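PDB 6MVF: beta-galactosidase/beta-glucuronidase from Faecalibacterium prausnitzii L2-6, which binds flavin mononucleotide and is a glycoside hydrolase family 2 beta-glucuronidase of a human gut bacterium. Local coordinates for residues 209-219 with 252-263. Residues are numbered along the deposited sequence; the frame is centred on the assembly and turned at random.
Sequences SFTVMYSIEDP and NLYTVVARLQRN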
loop_
_atom_site.group_PDB
_atom_site.type_symbol
_atom_site.label_atom_id
_atom_site.label_comp_id
_atom_site.label_asym_id
_atom_site.label_seq_id
_atom_site.Cartn_x
_atom_site.Cartn_y
_atom_site.Cartn_z
ATOM N N SER A 209 -5.602 36.890 -20.916
ATOM C CA SER A 209 -5.444 36.676 -19.480
ATOM C C SER A 209 -4.890 35.297 -19.134
ATOM O O SER A 209 -4.596 35.046 -17.956
ATOM C CB SER A 209 -6.780 36.882 -18.759
ATOM O OG SER A 209 -7.737 35.882 -19.088
ATOM N N PHE A 210 -4.746 34.400 -20.112
ATOM C CA PHE A 210 -4.210 33.068 -19.871
ATOM C C PHE A 210 -2.770 32.962 -20.375
ATOM O O PHE A 210 -2.446 33.426 -21.469
ATOM C CB PHE A 210 -5.086 32.016 -20.543
ATOM C CG PHE A 210 -6.428 31.835 -19.888
ATOM C CD1 PHE A 210 -6.533 31.200 -18.645
ATOM C CD2 PHE A 210 -7.584 32.272 -20.515
ATOM C CE1 PHE A 210 -7.763 31.021 -18.032
ATOM C CE2 PHE A 210 -8.827 32.101 -19.909
ATOM C CZ PHE A 210 -8.919 31.475 -18.662
ATOM N N THR A 211 -1.900 32.371 -19.562
ATOM C CA THR A 211 -0.560 31.984 -19.985
ATOM C C THR A 211 -0.398 30.466 -19.886
ATOM O O THR A 211 -1.194 29.764 -19.263
ATOM C CB THR A 211 0.523 32.667 -19.134
ATOM O OG1 THR A 211 0.218 32.484 -17.751
ATOM C CG2 THR A 211 0.643 34.142 -19.439
ATOM N N VAL A 212 0.655 29.956 -20.507
ATOM C CA VAL A 212 1.065 28.570 -20.346
ATOM C C VAL A 212 2.439 28.554 -19.672
ATOM O O VAL A 212 3.421 29.066 -20.225
ATOM C CB VAL A 212 1.088 27.824 -21.689
ATOM C CG1 VAL A 212 1.665 26.418 -21.504
ATOM C CG2 VAL A 212 -0.321 27.752 -22.281
ATOM N N MET A 213 2.499 27.983 -18.467
ATOM C CA MET A 213 3.736 27.891 -17.698
ATOM C C MET A 213 4.259 26.470 -17.837
ATOM O O MET A 213 3.613 25.518 -17.397
ATOM C CB MET A 213 3.514 28.263 -16.235
ATOM C CG MET A 213 2.886 29.645 -16.038
ATOM S SD MET A 213 2.745 30.106 -14.295
ATOM C CE MET A 213 2.041 28.587 -13.640
ATOM N N TYR A 214 5.412 26.338 -18.479
ATOM C CA TYR A 214 6.049 25.059 -18.734
ATOM C C TYR A 214 7.094 24.784 -17.672
ATOM O O TYR A 214 7.896 25.659 -17.345
ATOM C CB TYR A 214 6.733 25.058 -20.093
ATOM C CG TYR A 214 5.826 25.173 -21.292
ATOM C CD1 TYR A 214 4.974 24.140 -21.633
ATOM C CD2 TYR A 214 5.863 26.297 -22.113
ATOM C CE1 TYR A 214 4.172 24.224 -22.739
ATOM C CE2 TYR A 214 5.055 26.391 -23.227
ATOM C CZ TYR A 214 4.218 25.342 -23.537
ATOM O OH TYR A 214 3.401 25.407 -24.636
ATOM N N SER A 215 7.103 23.563 -17.162
ATOM C CA SER A 215 8.073 23.142 -16.170
ATOM C C SER A 215 8.589 21.758 -16.546
ATOM O O SER A 215 7.807 20.886 -16.928
ATOM C CB SER A 215 7.445 23.127 -14.776
ATOM O OG SER A 215 8.270 22.429 -13.853
ATOM N N ILE A 216 9.902 21.558 -16.461
ATOM C CA ILE A 216 10.525 20.274 -16.783
ATOM C C ILE A 216 11.126 19.697 -15.505
ATOM O O ILE A 216 11.960 20.343 -14.854
ATOM C CB ILE A 216 11.591 20.407 -17.886
ATOM C CG1 ILE A 216 10.963 20.842 -19.212
ATOM C CG2 ILE A 216 12.290 19.079 -18.098
ATOM C CD1 ILE A 216 11.955 21.186 -20.287
ATOM N N GLU A 217 10.707 18.482 -15.151
ATOM C CA GLU A 217 11.175 17.776 -13.962
ATOM C C GLU A 217 12.101 16.640 -14.375
ATOM O O GLU A 217 11.823 15.930 -15.346
ATOM C CB GLU A 217 9.990 17.238 -13.144
ATOM C CG GLU A 217 9.119 18.351 -12.567
ATOM C CD GLU A 217 7.762 17.879 -12.050
ATOM O OE1 GLU A 217 7.374 16.706 -12.294
ATOM O OE2 GLU A 217 7.070 18.699 -11.399
ATOM N N ASP A 218 13.210 16.487 -13.648
ATOM C CA ASP A 218 14.232 15.482 -13.947
ATOM C C ASP A 218 13.715 14.117 -13.491
ATOM O O ASP A 218 12.606 14.007 -12.961
ATOM C CB ASP A 218 15.566 15.907 -13.315
ATOM C CG ASP A 218 15.603 15.764 -11.781
ATOM O OD1 ASP A 218 14.638 15.290 -11.145
ATOM O OD2 ASP A 218 16.630 16.150 -11.190
ATOM N N PRO A 219 14.482 13.037 -13.705
ATOM C CA PRO A 219 13.969 11.706 -13.321
ATOM C C PRO A 219 13.569 11.598 -11.860
ATOM O O PRO A 219 12.676 10.809 -11.525
ATOM C CB PRO A 219 15.138 10.780 -13.668
ATOM C CG PRO A 219 15.825 11.472 -14.831
ATOM C CD PRO A 219 15.721 12.930 -14.513
ATOM N N ASN A 252 16.127 6.831 -18.951
ATOM C CA ASN A 252 15.925 8.031 -18.135
ATOM C C ASN A 252 14.802 8.894 -18.698
ATOM O O ASN A 252 14.755 9.176 -19.900
ATOM C CB ASN A 252 17.210 8.850 -18.054
ATOM C CG ASN A 252 18.336 8.113 -17.339
ATOM O OD1 ASN A 252 18.222 7.770 -16.160
ATOM N ND2 ASN A 252 19.432 7.879 -18.048
ATOM N N LEU A 253 13.892 9.323 -17.834
ATOM C CA LEU A 253 12.726 10.073 -18.273
ATOM C C LEU A 253 12.685 11.442 -17.601
ATOM O O LEU A 253 12.982 11.575 -16.409
ATOM C CB LEU A 253 11.431 9.303 -17.982
ATOM C CG LEU A 253 11.273 8.026 -18.786
ATOM C CD1 LEU A 253 10.100 7.198 -18.301
ATOM C CD2 LEU A 253 11.095 8.377 -20.241
ATOM N N TYR A 254 12.328 12.454 -18.383
ATOM C CA TYR A 254 11.918 13.751 -17.869
ATOM C C TYR A 254 10.400 13.875 -17.958
ATOM O O TYR A 254 9.728 13.142 -18.690
ATOM C CB TYR A 254 12.598 14.887 -18.644
ATOM C CG TYR A 254 14.100 14.910 -18.432
ATOM C CD1 TYR A 254 14.943 14.021 -19.103
ATOM C CD2 TYR A 254 14.672 15.811 -17.547
ATOM C CE1 TYR A 254 16.310 14.046 -18.887
ATOM C CE2 TYR A 254 16.019 15.846 -17.343
ATOM C CZ TYR A 254 16.835 14.968 -18.003
ATOM O OH TYR A 254 18.183 15.024 -17.762
ATOM N N THR A 255 9.859 14.819 -17.194
ATOM C CA THR A 255 8.430 15.103 -17.191
ATOM C C THR A 255 8.230 16.555 -17.593
ATOM O O THR A 255 8.686 17.465 -16.893
ATOM C CB THR A 255 7.808 14.829 -15.814
ATOM O OG1 THR A 255 8.006 13.453 -15.468
ATOM C CG2 THR A 255 6.323 15.131 -15.835
ATOM N N VAL A 256 7.547 16.772 -18.705
ATOM C CA VAL A 256 7.149 18.115 -19.105
ATOM C C VAL A 256 5.742 18.359 -18.580
ATOM O O VAL A 256 4.825 17.584 -18.854
ATOM C CB VAL A 256 7.223 18.292 -20.629
ATOM C CG1 VAL A 256 6.839 19.712 -21.019
ATOM C CG2 VAL A 256 8.632 17.960 -21.126
ATOM N N VAL A 257 5.579 19.415 -17.792
ATOM C CA VAL A 257 4.301 19.799 -17.214
ATOM C C VAL A 257 3.887 21.114 -17.855
ATOM O O VAL A 257 4.727 22.003 -18.043
ATOM C CB VAL A 257 4.418 19.934 -15.683
ATOM C CG1 VAL A 257 3.095 20.418 -15.079
ATOM C CG2 VAL A 257 4.878 18.595 -15.070
ATOM N N ALA A 258 2.609 21.236 -18.215
ATOM C CA ALA A 258 2.107 22.469 -18.812
ATOM C C ALA A 258 0.868 22.908 -18.060
ATOM O O ALA A 258 -0.064 22.117 -17.896
ATOM C CB ALA A 258 1.787 22.306 -20.311
ATOM N N ARG A 259 0.853 24.170 -17.626
ATOM C CA ARG A 259 -0.224 24.713 -16.806
ATOM C C ARG A 259 -0.813 25.940 -17.471
ATOM O O ARG A 259 -0.099 26.925 -17.686
ATOM C CB ARG A 259 0.269 25.091 -15.415
ATOM C CG ARG A 259 0.239 23.962 -14.442
ATOM C CD ARG A 259 0.465 24.456 -13.015
ATOM N NE ARG A 259 0.768 23.312 -12.166
ATOM C CZ ARG A 259 2.000 22.885 -11.904
ATOM N NH1 ARG A 259 3.042 23.542 -12.407
ATOM N NH2 ARG A 259 2.190 21.816 -11.127
ATOM N N LEU A 260 -2.120 25.889 -17.751
ATOM C CA LEU A 260 -2.874 27.050 -18.200
ATOM C C LEU A 260 -3.279 27.902 -16.989
ATOM O O LEU A 260 -4.056 27.459 -16.133
ATOM C CB LEU A 260 -4.093 26.594 -18.997
ATOM C CG LEU A 260 -4.888 27.696 -19.712
ATOM C CD1 LEU A 260 -4.051 28.424 -20.773
ATOM C CD2 LEU A 260 -6.147 27.109 -20.307
ATOM N N GLN A 261 -2.769 29.130 -16.935
ATOM C CA GLN A 261 -2.747 29.950 -15.730
ATOM C C GLN A 261 -3.514 31.248 -15.949
ATOM O O GLN A 261 -3.330 31.921 -16.968
ATOM C CB GLN A 261 -1.283 30.284 -15.347
ATOM C CG GLN A 261 -1.072 31.070 -14.048
ATOM C CD GLN A 261 -1.123 30.183 -12.786
ATOM O OE1 GLN A 261 -1.188 28.944 -12.857
ATOM N NE2 GLN A 261 -1.097 30.827 -11.629
ATOM N N ARG A 262 -4.347 31.626 -14.987
ATOM C CA ARG A 262 -4.888 32.981 -14.941
ATOM C C ARG A 262 -4.642 33.584 -13.565
ATOM O O ARG A 262 -5.022 32.990 -12.554
ATOM C CB ARG A 262 -6.383 33.010 -15.266
ATOM C CG ARG A 262 -6.893 34.432 -15.343
ATOM C CD ARG A 262 -8.335 34.515 -15.013
ATOM N NE ARG A 262 -9.144 34.447 -16.218
ATOM C CZ ARG A 262 -10.450 34.210 -16.206
ATOM N NH1 ARG A 262 -11.072 34.008 -15.042
ATOM N NH2 ARG A 262 -11.124 34.165 -17.354
ATOM N N ASN A 263 -4.009 34.755 -13.522
ATOM C CA ASN A 263 -3.660 35.389 -12.252
ATOM C C ASN A 263 -2.863 34.422 -11.379
ATOM O O ASN A 263 -1.806 33.948 -11.807
ATOM C CB ASN A 263 -4.914 35.875 -11.535
ATOM C CG ASN A 263 -5.639 36.981 -12.294
ATOM O OD1 ASN A 263 -6.753 36.794 -12.746
ATOM N ND2 ASN A 263 -5.014 38.136 -12.412
HETATM O O HOH W 1 -1.970 34.330 -16.944
HETATM O O HOH W 2 3.737 19.308 -10.741
#
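Four hydrogen-bonded pairs, T211–Q261, M213–R259, S215–V257 and E217–T255, zip strands 211-217 and 254-262 together as the two central strands of a four-stranded antiparallel sheet whose outer strands are 223-230 and 265-274. With the facing sheet that contains strands 195-204 and 236-240, it forms the beta-sandwich of this glycoside hydrolase family 2 domain. All eight backbone bonds form, from V257 N to S215 O at 2.8 Å to the more bent R259 N to M213 O at 3.1 Å (148° at the hydrogen).

The face bearing V212, Y214, I216, V256, A258 and L260 packs into the sandwich. The A258 CB methyl lies 3.9 Å from Y214 CE1, while V212 CG1 lies over one face of that ring, offset toward its rim, and Y214 OH is hydrogen-bonded to S201 OG and T234 O of the same chain. Toward the strand ends, L260 CD1 meets F210 CB at 3.7 Å, and P219 CD makes a CH-pi contact over one face of the Y254 ring.

T211, M213, S215, E217, T255, V257, R259 and Q261 line the other face. R259 NE is salt-bridged to E269 OE1 of the same chain, and a second subunit packs on M213, R259 and Q261. Water 1 donates to S209 O and Q261 O and also bonds T211 OG1. The M213 chain, bent at its last torsion (chi3 -47°), turns CE toward the Q261 carboxamide, with SD 3.9 Å from Q261 CG, while Q261 NE2 donates to N263 O at 3.2 Å.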